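Local coordinates for protein Myo-inositol 2-dehydrogenase (Lactobacillus plantarum WCFS1, PDB 3CEA) that probably catalyses the NAD-dependent oxidation of myo-inositol at its 2-hydroxyl, using a Rossmann-fold domain to hold the dinucleotide, at residues A[224-228]-A[239-245]; A[268-272]-A[284-288]; A[95-101]-A[123-129]. All coordinates share one frame; numbering follows the deposited sequence. Where two conformers were deposited one is given.

The three contacts follow one another along the chain without interleaving. Interaction 3 comes first and belongs to the NAD-binding Rossmann domain. Interaction 1 lies in the C-terminal domain of the GFO/IDH/MocA family, on the opposite side of the chain's centre, with the two centres about 30 Å apart. Interaction 2 joins two later loops; its centre is about 20 Å from that of interaction 1 and about 33 Å from that of interaction 3. None touches another. Interaction 3 alone bonds the cofactor, through Glu101. The side chain of Arg244 in interaction 1 stays about 8 Å from NAD, and Leu287 in interaction 2 about 13 Å. Interactions 1 and 2 also meet other subunits.

Interaction 1: residues A[224-228]-A[239-245]; sequences ETGVA and TLIGGRH
Glu224 grips the backbone at Arg244 through one carboxylate oxygen. Its OE2 accepts the backbone N-H of Arg244 at 2.8 Å (OE2 to N), on the anti side of the carboxylate and 23° out of its plane. A water donates to the same OE2 and accepts from His245 N, so a second amide is tied in indirectly. CB of His245 packs 3.3 Å from Glu224 OE2, and the carboxylate and imidazole planes stand 74° apart. His245 ND1 bonds Ser259 O of the second subunit. CG of Glu224 is anti to the backbone N (chi1 -168°) and the side chain bends at chi2, which brings the acid round to the amides where the chain turns a corner at Arg244. With an alanine here, Arg244 N would probably lose its acceptor and the bridging water its carboxylate mate.

Beyond this clasp, 225-228 and 239-243 form an antiparallel ladder. Gly226 and Gly242 make a hydrogen-bonded pair, with N to O distances of 2.9 Å (Gly226 N to Gly242 O) and 3.0 Å (Gly242 N to Gly226 O). Ala228 and Leu240 make the next such pair. Between them, Val227 and Ile241 lie side by side, CG1 to CG1 4.0 Å. On the other face Ala228 CB meets Leu240 CD1.

A classic beta bulge sets Glu224 and Thr225 together opposite Ser210 of strand 202-210. The guanidinium of Arg244 leads away to a salt bridge with Asp185. The hairpin lies between strands 202-210 and 153-163. Helix 182-198 packs on Ala228 and Leu240, while Val227 and Ile241 face the second subunit.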
loop_
_atom_site.group_PDB
_atom_site.type_symbol
_atom_site.label_atom_id
_atom_site.label_comp_id
_atom_site.label_asym_id
_atom_site.label_seq_id
_atom_site.Cartn_x
_atom_site.Cartn_y
_atom_site.Cartn_z
ATOM N N GLU A 224 7.942 -28.409 -7.724
ATOM C CA GLU A 224 8.037 -26.948 -7.714
ATOM C C GLU A 224 7.247 -26.315 -6.566
ATOM O O GLU A 224 7.764 -25.449 -5.856
ATOM C CB GLU A 224 7.595 -26.368 -9.063
ATOM C CG GLU A 224 7.935 -24.890 -9.259
ATOM C CD GLU A 224 6.916 -23.961 -8.624
ATOM O OE1 GLU A 224 5.708 -24.191 -8.814
ATOM O OE2 GLU A 224 7.317 -23.003 -7.931
ATOM N N THR A 225 6.001 -26.748 -6.391
ATOM C CA THR A 225 5.123 -26.182 -5.371
ATOM C C THR A 225 4.621 -27.257 -4.416
ATOM O O THR A 225 4.342 -28.384 -4.822
ATOM C CB THR A 225 3.928 -25.415 -6.009
ATOM O OG1 THR A 225 4.424 -24.301 -6.760
ATOM C CG2 THR A 225 2.962 -24.882 -4.947
ATOM N N GLY A 226 4.526 -26.897 -3.142
ATOM C CA GLY A 226 3.933 -27.758 -2.134
ATOM C C GLY A 226 2.956 -26.967 -1.294
ATOM O O GLY A 226 3.334 -25.985 -0.655
ATOM N N VAL A 227 1.694 -27.385 -1.306
ATOM C CA VAL A 227 0.672 -26.762 -0.474
ATOM C C VAL A 227 0.228 -27.759 0.588
ATOM O O VAL A 227 -0.153 -28.888 0.269
ATOM C CB VAL A 227 -0.549 -26.280 -1.301
ATOM C CG1 VAL A 227 -1.510 -25.478 -0.430
ATOM C CG2 VAL A 227 -0.104 -25.438 -2.495
ATOM N N ALA A 228 0.290 -27.339 1.849
ATOM C CA ALA A 228 -0.142 -28.177 2.965
ATOM C C ALA A 228 -1.196 -27.487 3.821
ATOM O O ALA A 228 -1.093 -26.293 4.098
ATOM C CB ALA A 228 1.044 -28.577 3.822
ATOM N N THR A 239 -2.186 -23.187 6.662
ATOM C CA THR A 239 -1.778 -23.498 5.300
ATOM C C THR A 239 -0.312 -23.124 5.141
ATOM O O THR A 239 0.117 -22.069 5.613
ATOM C CB THR A 239 -2.619 -22.721 4.264
ATOM O OG1 THR A 239 -4.005 -23.022 4.452
ATOM C CG2 THR A 239 -2.219 -23.084 2.836
ATOM N N LEU A 240 0.450 -23.999 4.487
ATOM C CA LEU A 240 1.843 -23.719 4.141
ATOM C C LEU A 240 2.025 -23.838 2.639
ATOM O O LEU A 240 1.574 -24.810 2.026
ATOM C CB LEU A 240 2.798 -24.701 4.821
ATOM C CG LEU A 240 2.598 -25.146 6.267
ATOM C CD1 LEU A 240 3.344 -26.452 6.478
ATOM C CD2 LEU A 240 3.062 -24.086 7.251
ATOM N N ILE A 241 2.694 -22.851 2.052
ATOM C CA ILE A 241 3.024 -22.893 0.636
ATOM C C ILE A 241 4.517 -22.678 0.403
ATOM O O ILE A 241 5.086 -21.655 0.795
ATOM C CB ILE A 241 2.188 -21.886 -0.184
ATOM C CG1 ILE A 241 0.698 -22.213 -0.045
ATOM C CG2 ILE A 241 2.629 -21.885 -1.651
ATOM C CD1 ILE A 241 -0.186 -21.483 -1.002
ATOM N N GLY A 242 5.145 -23.672 -0.215
ATOM C CA GLY A 242 6.532 -23.579 -0.634
ATOM C C GLY A 242 6.581 -23.570 -2.145
ATOM O O GLY A 242 5.967 -24.416 -2.795
ATOM N N GLY A 243 7.306 -22.606 -2.703
ATOM C CA GLY A 243 7.419 -22.461 -4.149
ATOM C C GLY A 243 8.792 -21.993 -4.577
ATOM O O GLY A 243 9.601 -21.572 -3.742
ATOM N N ARG A 244 9.048 -22.066 -5.883
ATOM C CA ARG A 244 10.354 -21.741 -6.451
ATOM C C ARG A 244 10.252 -20.988 -7.786
ATOM O O ARG A 244 11.238 -20.897 -8.520
ATOM C CB ARG A 244 11.179 -23.022 -6.655
ATOM C CG ARG A 244 11.136 -24.001 -5.492
ATOM C CD ARG A 244 12.442 -24.741 -5.359
ATOM N NE ARG A 244 12.531 -25.467 -4.094
ATOM C CZ ARG A 244 13.001 -24.960 -2.954
ATOM N NH1 ARG A 244 13.432 -23.704 -2.894
ATOM N NH2 ARG A 244 13.040 -25.717 -1.865
ATOM N N HIS A 245 9.076 -20.442 -8.092
ATOM C CA HIS A 245 8.835 -19.861 -9.413
ATOM C C HIS A 245 8.049 -18.541 -9.419
ATOM O O HIS A 245 7.267 -18.285 -10.340
ATOM C CB HIS A 245 8.137 -20.891 -10.306
ATOM C CG HIS A 245 8.699 -20.968 -11.691
ATOM N ND1 HIS A 245 8.183 -20.244 -12.745
ATOM C CD2 HIS A 245 9.731 -21.685 -12.195
ATOM C CE1 HIS A 245 8.872 -20.515 -13.841
ATOM N NE2 HIS A 245 9.818 -21.385 -13.533
HETATM O O HOH W 1 6.241 -20.679 -7.324
#

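Interaction 2: residues A[268-272]-A[284-288]; sequences HPDLN and RPSLQ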
loop_
_atom_site.group_PDB
_atom_site.type_symbol
_atom_site.label_atom_id
_atom_site.label_comp_id
_atom_site.label_asym_id
_atom_site.label_seq_id
_atom_site.Cartn_x
_atom_site.Cartn_y
_atom_site.Cartn_z
ATOM N N HIS A 268 3.890 -7.878 1.036
ATOM C CA HIS A 268 4.712 -7.630 -0.146
ATOM C C HIS A 268 6.184 -7.610 0.273
ATOM O O HIS A 268 6.519 -7.055 1.326
ATOM C CB HIS A 268 4.341 -6.297 -0.807
ATOM C CG HIS A 268 2.903 -6.193 -1.216
ATOM N ND1 HIS A 268 2.250 -4.985 -1.330
ATOM C CD2 HIS A 268 1.989 -7.143 -1.533
ATOM C CE1 HIS A 268 1.000 -5.193 -1.704
ATOM N NE2 HIS A 268 0.815 -6.495 -1.831
ATOM N N PRO A 269 7.073 -8.204 -0.546
ATOM C CA PRO A 269 8.479 -8.267 -0.158
ATOM C C PRO A 269 9.254 -7.018 -0.588
ATOM O O PRO A 269 10.202 -7.113 -1.371
ATOM C CB PRO A 269 8.980 -9.503 -0.904
ATOM C CG PRO A 269 8.121 -9.575 -2.140
ATOM C CD PRO A 269 6.838 -8.831 -1.862
ATOM N N ASP A 270 8.851 -5.860 -0.069
ATOM C CA ASP A 270 9.418 -4.577 -0.496
ATOM C C ASP A 270 10.930 -4.508 -0.295
ATOM O O ASP A 270 11.435 -4.807 0.792
ATOM C CB ASP A 270 8.733 -3.409 0.224
ATOM C CG ASP A 270 7.220 -3.381 0.013
ATOM O OD1 ASP A 270 6.730 -3.843 -1.049
ATOM O OD2 ASP A 270 6.520 -2.886 0.927
ATOM N N LEU A 271 11.637 -4.120 -1.356
ATOM C CA LEU A 271 13.089 -3.978 -1.338
ATOM C C LEU A 271 13.537 -2.852 -0.408
ATOM O O LEU A 271 14.464 -3.021 0.384
ATOM C CB LEU A 271 13.613 -3.729 -2.758
ATOM C CG LEU A 271 15.104 -3.439 -2.964
ATOM C CD1 LEU A 271 15.967 -4.661 -2.661
ATOM C CD2 LEU A 271 15.352 -2.949 -4.386
ATOM N N ASN A 272 12.872 -1.707 -0.513
ATOM C CA ASN A 272 13.233 -0.526 0.253
ATOM C C ASN A 272 12.022 0.378 0.479
ATOM O O ASN A 272 10.883 -0.085 0.420
ATOM C CB ASN A 272 14.372 0.236 -0.440
ATOM C CG ASN A 272 14.091 0.517 -1.913
ATOM O OD1 ASN A 272 12.944 0.665 -2.334
ATOM N ND2 ASN A 272 15.150 0.592 -2.701
ATOM N N ARG A 284 6.242 -1.114 -6.347
ATOM C CA ARG A 284 7.186 -1.359 -5.258
ATOM C C ARG A 284 8.132 -2.495 -5.624
ATOM O O ARG A 284 7.713 -3.658 -5.664
ATOM C CB ARG A 284 6.461 -1.682 -3.949
ATOM C CG ARG A 284 5.740 -0.499 -3.326
ATOM C CD ARG A 284 6.705 0.616 -2.928
ATOM N NE ARG A 284 7.608 0.230 -1.842
ATOM C CZ ARG A 284 7.330 0.363 -0.546
ATOM N NH1 ARG A 284 6.164 0.863 -0.155
ATOM N NH2 ARG A 284 8.216 -0.006 0.364
ATOM N N PRO A 285 9.410 -2.160 -5.905
ATOM C CA PRO A 285 10.441 -3.152 -6.213
ATOM C C PRO A 285 10.581 -4.134 -5.062
ATOM O O PRO A 285 10.407 -3.753 -3.897
ATOM C CB PRO A 285 11.714 -2.309 -6.346
ATOM C CG PRO A 285 11.234 -0.952 -6.685
ATOM C CD PRO A 285 9.947 -0.787 -5.944
ATOM N N SER A 286 10.890 -5.387 -5.390
ATOM C CA SER A 286 10.894 -6.463 -4.406
ATOM C C SER A 286 12.287 -7.001 -4.097
ATOM O O SER A 286 13.216 -6.848 -4.892
ATOM C CB SER A 286 9.976 -7.602 -4.858
ATOM O OG SER A 286 8.650 -7.142 -5.049
ATOM N N LEU A 287 12.413 -7.611 -2.918
ATOM C CA LEU A 287 13.601 -8.351 -2.516
ATOM C C LEU A 287 13.706 -9.597 -3.380
ATOM O O LEU A 287 12.689 -10.202 -3.723
ATOM C CB LEU A 287 13.500 -8.767 -1.046
ATOM C CG LEU A 287 13.500 -7.690 0.040
ATOM C CD1 LEU A 287 12.635 -8.123 1.204
ATOM C CD2 LEU A 287 14.912 -7.385 0.506
ATOM N N GLN A 288 14.934 -9.982 -3.717
ATOM C CA GLN A 288 15.172 -11.069 -4.669
ATOM C C GLN A 288 15.699 -12.370 -4.053
ATOM O O GLN A 288 15.834 -13.376 -4.750
ATOM C CB GLN A 288 16.107 -10.596 -5.794
ATOM C CG GLN A 288 15.512 -9.503 -6.682
ATOM C CD GLN A 288 14.172 -9.901 -7.278
ATOM O OE1 GLN A 288 14.063 -10.913 -7.976
ATOM N NE2 GLN A 288 13.140 -9.106 -6.996
HETATM O O HOH W 2 7.607 -5.178 -3.275
HETATM O O HOH W 3 10.080 -0.963 -2.183
#
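Leu287 N donates to Pro269 O at 2.7 Å, and Leu271 N donates to Pro285 O at 2.8 Å. Together these backbone bonds make a single bridge between Asp270 and Ser286. Pro269 is the centre of an inverse gamma turn.

The charged contact is between Asp270 and Arg284. Bends at chi2 (-63°) and chi3 (-66°) fold the arginine back, and Asp270 OD2 sits over one face of its guanidinium, 3.4 Å from NH2. No N-H points at that oxygen, so this salt bridge is one of charge alone. NH2 instead donates to Asn272 O at 2.7 Å, with the oxygen 21° out of the guanidinium plane. NE gives its hydrogen to a water lying in that plane. A second water lies within bonding distance of Asp270 OD1, Arg284 O and Ser286 OG, though it cannot donate to every acceptor around it.

The apolar contacts are looser. The Leu271 and Pro285 side chains cross at about a right angle, CD2 of Leu271 4.2 Å from CB of Pro285. CD1 of the same leucine meets Leu287 CD2. Pro269 CG lies 3.8 Å from Ser286 CB.

Other subunits close over the loops. Arg284 pairs in an antiparallel ladder with a strand of the third subunit, and Arg273 of the fourth subunit bonds Asp270 O. Within the contact the guanidinium meets both Asp270 and Asn272: NH2 bonds the Asn272 carbonyl, and the carboxylate over its face probably offsets the charge.

Interaction 3: residues A[95-101]-A[123-129]; sequences GLNVFCE and NQIFQSG. With NAD (nicotinamide-adenine-dinucleotide), chain E.
This is a parallel strand pair at one edge of the Rossmann sheet, the two ends of a beta-alpha-beta unit crossing through helix 108-119. Val98 N bonds Ile125 O at 2.9 Å, Gln127 N bonds Val98 O, and Cys100 N bonds Gln127 O at 3.0 Å.

Side chains extend the pairing at its start. Asn97 OD1 takes the N-H of Ile125 at 2.8 Å, in the plane of the Asn97 side-chain carbonyl, on a lone pair. Gln124 NE2 donates to Leu96 O from 39° above the carbonyl plane, and also to Met92 O. On one face the Phe126 ring lies against Val98 CG1 and, by CE1, 3.7 Å from Cys100 CB. On the other, Phe99 has CG anti to the backbone N (chi1 -177°), which brings the ring beside Gln127, crossing it obliquely: the Gln127 carbonyl oxygen lies over one face and NE2 at the edge. Gln127 OE1 bonds Asn308 ND2. Phe305 meets the ring edge-to-face.

At the far end Glu101 OE1 accepts the nicotinamide amide N7N of NAD at 2.9 Å. Gly129 O lies 3.5 Å from N7N. A carboxylate just beyond the strand, itself held through OE2 by His23, probably limits the rotation of the carboxamide.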
loop_
_atom_site.group_PDB
_atom_site.type_symbol
_atom_site.label_atom_id
_atom_site.label_comp_id
_atom_site.label_asym_id
_atom_site.label_seq_id
_atom_site.Cartn_x
_atom_site.Cartn_y
_atom_site.Cartn_z
ATOM N N GLY A 95 34.635 -31.922 21.236
ATOM C CA GLY A 95 34.507 -30.892 22.270
ATOM C C GLY A 95 34.054 -29.531 21.775
ATOM O O GLY A 95 33.958 -28.579 22.556
ATOM N N LEU A 96 33.765 -29.441 20.480
ATOM C CA LEU A 96 33.380 -28.185 19.848
ATOM C C LEU A 96 31.933 -27.794 20.147
ATOM O O LEU A 96 31.070 -28.653 20.351
ATOM C CB LEU A 96 33.587 -28.272 18.330
ATOM C CG LEU A 96 34.952 -27.981 17.691
ATOM C CD1 LEU A 96 36.083 -28.841 18.252
ATOM C CD2 LEU A 96 34.855 -28.164 16.187
ATOM N N ASN A 97 31.686 -26.487 20.184
ATOM C CA ASN A 97 30.332 -25.954 20.194
ATOM C C ASN A 97 29.860 -25.862 18.751
ATOM O O ASN A 97 30.623 -25.463 17.871
ATOM C CB ASN A 97 30.294 -24.582 20.870
ATOM C CG ASN A 97 30.742 -24.636 22.321
ATOM O OD1 ASN A 97 29.962 -24.975 23.214
ATOM N ND2 ASN A 97 32.005 -24.298 22.563
ATOM N N VAL A 98 28.611 -26.244 18.507
ATOM C CA VAL A 98 28.121 -26.405 17.140
ATOM C C VAL A 98 26.927 -25.510 16.817
ATOM O O VAL A 98 25.910 -25.527 17.517
ATOM C CB VAL A 98 27.754 -27.888 16.831
ATOM C CG1 VAL A 98 27.212 -28.031 15.416
ATOM C CG2 VAL A 98 28.955 -28.799 17.029
ATOM N N PHE A 99 27.077 -24.725 15.754
ATOM C CA PHE A 99 25.953 -24.070 15.106
ATOM C C PHE A 99 25.698 -24.793 13.790
ATOM O O PHE A 99 26.495 -24.702 12.854
ATOM C CB PHE A 99 26.248 -22.589 14.861
ATOM C CG PHE A 99 25.096 -21.828 14.256
ATOM C CD1 PHE A 99 24.894 -21.818 12.874
ATOM C CD2 PHE A 99 24.221 -21.110 15.067
ATOM C CE1 PHE A 99 23.834 -21.117 12.310
ATOM C CE2 PHE A 99 23.158 -20.400 14.510
ATOM C CZ PHE A 99 22.963 -20.405 13.128
ATOM N N CYS A 100 24.590 -25.523 13.730
ATOM C CA CYS A 100 24.220 -26.256 12.526
ATOM C C CYS A 100 23.011 -25.610 11.866
ATOM O O CYS A 100 22.028 -25.281 12.537
ATOM C CB CYS A 100 23.922 -27.721 12.862
ATOM S SG CYS A 100 23.767 -28.815 11.432
ATOM N N GLU A 101 23.087 -25.427 10.552
ATOM C CA GLU A 101 21.962 -24.901 9.788
ATOM C C GLU A 101 20.791 -25.871 9.743
ATOM O O GLU A 101 20.955 -27.074 9.957
ATOM C CB GLU A 101 22.384 -24.518 8.363
ATOM C CG GLU A 101 22.803 -23.056 8.200
ATOM C CD GLU A 101 21.707 -22.058 8.577
ATOM O OE1 GLU A 101 20.515 -22.439 8.627
ATOM O OE2 GLU A 101 22.042 -20.878 8.813
ATOM N N ASN A 123 27.640 -29.503 28.354
ATOM C CA ASN A 123 28.554 -28.373 28.509
ATOM C C ASN A 123 28.865 -27.691 27.177
ATOM O O ASN A 123 29.446 -26.603 27.146
ATOM C CB ASN A 123 29.850 -28.826 29.190
ATOM C CG ASN A 123 29.615 -29.430 30.571
ATOM O OD1 ASN A 123 28.475 -29.572 31.021
ATOM N ND2 ASN A 123 30.701 -29.790 31.247
ATOM N N GLN A 124 28.475 -28.339 26.080
ATOM C CA GLN A 124 28.685 -27.808 24.736
ATOM C C GLN A 124 27.381 -27.280 24.159
ATOM O O GLN A 124 26.354 -27.966 24.182
ATOM C CB GLN A 124 29.270 -28.880 23.813
ATOM C CG GLN A 124 30.743 -29.177 24.062
ATOM C CD GLN A 124 31.168 -30.529 23.521
ATOM O OE1 GLN A 124 31.627 -31.388 24.272
ATOM N NE2 GLN A 124 31.013 -30.726 22.217
ATOM N N ILE A 125 27.432 -26.059 23.642
ATOM C CA ILE A 125 26.259 -25.416 23.063
ATOM C C ILE A 125 25.970 -25.991 21.678
ATOM O O ILE A 125 26.877 -26.125 20.852
ATOM C CB ILE A 125 26.436 -23.868 22.973
ATOM C CG1 ILE A 125 26.914 -23.277 24.312
ATOM C CG2 ILE A 125 25.157 -23.187 22.471
ATOM C CD1 ILE A 125 25.993 -23.520 25.510
ATOM N N PHE A 126 24.711 -26.358 21.450
ATOM C CA PHE A 126 24.224 -26.648 20.105
ATOM C C PHE A 126 23.095 -25.691 19.741
ATOM O O PHE A 126 22.197 -25.445 20.545
ATOM C CB PHE A 126 23.754 -28.100 19.958
ATOM C CG PHE A 126 23.148 -28.398 18.611
ATOM C CD1 PHE A 126 23.953 -28.759 17.534
ATOM C CD2 PHE A 126 21.774 -28.290 18.409
ATOM C CE1 PHE A 126 23.397 -29.020 16.281
ATOM C CE2 PHE A 126 21.212 -28.546 17.159
ATOM C CZ PHE A 126 22.027 -28.913 16.096
ATOM N N GLN A 127 23.139 -25.173 18.516
ATOM C CA GLN A 127 22.141 -24.220 18.050
ATOM C C GLN A 127 21.742 -24.473 16.598
ATOM O O GLN A 127 22.603 -24.629 15.728
ATOM C CB GLN A 127 22.664 -22.794 18.223
ATOM C CG GLN A 127 21.614 -21.708 18.077
ATOM C CD GLN A 127 22.052 -20.392 18.680
ATOM O OE1 GLN A 127 22.537 -20.342 19.813
ATOM N NE2 GLN A 127 21.877 -19.311 17.926
ATOM N N SER A 128 20.428 -24.514 16.363
ATOM C CA SER A 128 19.869 -24.683 15.022
ATOM C C SER A 128 19.799 -23.338 14.289
ATOM O O SER A 128 20.214 -22.306 14.827
ATOM C CB SER A 128 18.485 -25.341 15.093
ATOM O OG SER A 128 17.523 -24.467 15.661
ATOM N N GLY A 129 19.272 -23.346 13.064
ATOM C CA GLY A 129 19.214 -22.132 12.252
ATOM C C GLY A 129 17.844 -21.597 11.868
ATOM O O GLY A 129 17.637 -21.195 10.721
HETATM P PA NAD E . 25.052 -24.761 -1.345
HETATM O O1A NAD E . 24.888 -23.452 -2.017
HETATM O O2A NAD E . 24.949 -25.887 -2.299
HETATM O O5B NAD E . 26.457 -24.776 -0.559
HETATM C C5B NAD E . 26.969 -25.974 -0.010
HETATM C C4B NAD E . 28.439 -25.787 0.357
HETATM O O4B NAD E . 28.890 -26.856 1.172
HETATM C C3B NAD E . 29.337 -25.752 -0.868
HETATM O O3B NAD E . 30.212 -24.661 -0.726
HETATM C C2B NAD E . 30.106 -27.059 -0.828
HETATM O O2B NAD E . 31.431 -26.921 -1.291
HETATM C C1B NAD E . 30.070 -27.434 0.644
HETATM N N9A NAD E . 30.062 -28.898 0.834
HETATM C C8A NAD E . 29.202 -29.802 0.261
HETATM N N7A NAD E . 29.522 -31.043 0.694
HETATM C C5A NAD E . 30.578 -30.944 1.531
HETATM C C6A NAD E . 31.299 -31.897 2.241
HETATM N N6A NAD E . 30.822 -33.133 2.348
HETATM N N1A NAD E . 32.356 -31.493 3.039
HETATM C C2A NAD E . 32.693 -30.152 3.128
HETATM N N3A NAD E . 31.972 -29.209 2.417
HETATM C C4A NAD E . 30.931 -29.599 1.631
HETATM O O3 NAD E . 23.953 -24.934 -0.180
HETATM P PN NAD E . 23.386 -23.675 0.652
HETATM O O1N NAD E . 24.503 -22.752 0.964
HETATM O O2N NAD E . 22.184 -23.192 -0.056
HETATM O O5D NAD E . 22.857 -24.318 2.026
HETATM C C5D NAD E . 23.616 -25.209 2.810
HETATM C C4D NAD E . 22.779 -25.586 4.029
HETATM O O4D NAD E . 22.141 -24.435 4.556
HETATM C C3D NAD E . 21.694 -26.594 3.683
HETATM O O3D NAD E . 21.740 -27.653 4.611
HETATM C C2D NAD E . 20.395 -25.822 3.811
HETATM O O2D NAD E . 19.368 -26.602 4.374
HETATM C C1D NAD E . 20.749 -24.645 4.709
HETATM N N1N NAD E . 19.983 -23.433 4.353
HETATM C C2N NAD E . 19.306 -22.764 5.342
HETATM C C3N NAD E . 18.568 -21.615 5.043
HETATM C C7N NAD E . 17.968 -20.777 6.136
HETATM O O7N NAD E . 16.900 -19.918 5.809
HETATM N N7N NAD E . 18.448 -20.857 7.381
HETATM C C4N NAD E . 18.523 -21.153 3.729
HETATM C C5N NAD E . 19.212 -21.838 2.731
HETATM C C6N NAD E . 19.941 -22.981 3.057
#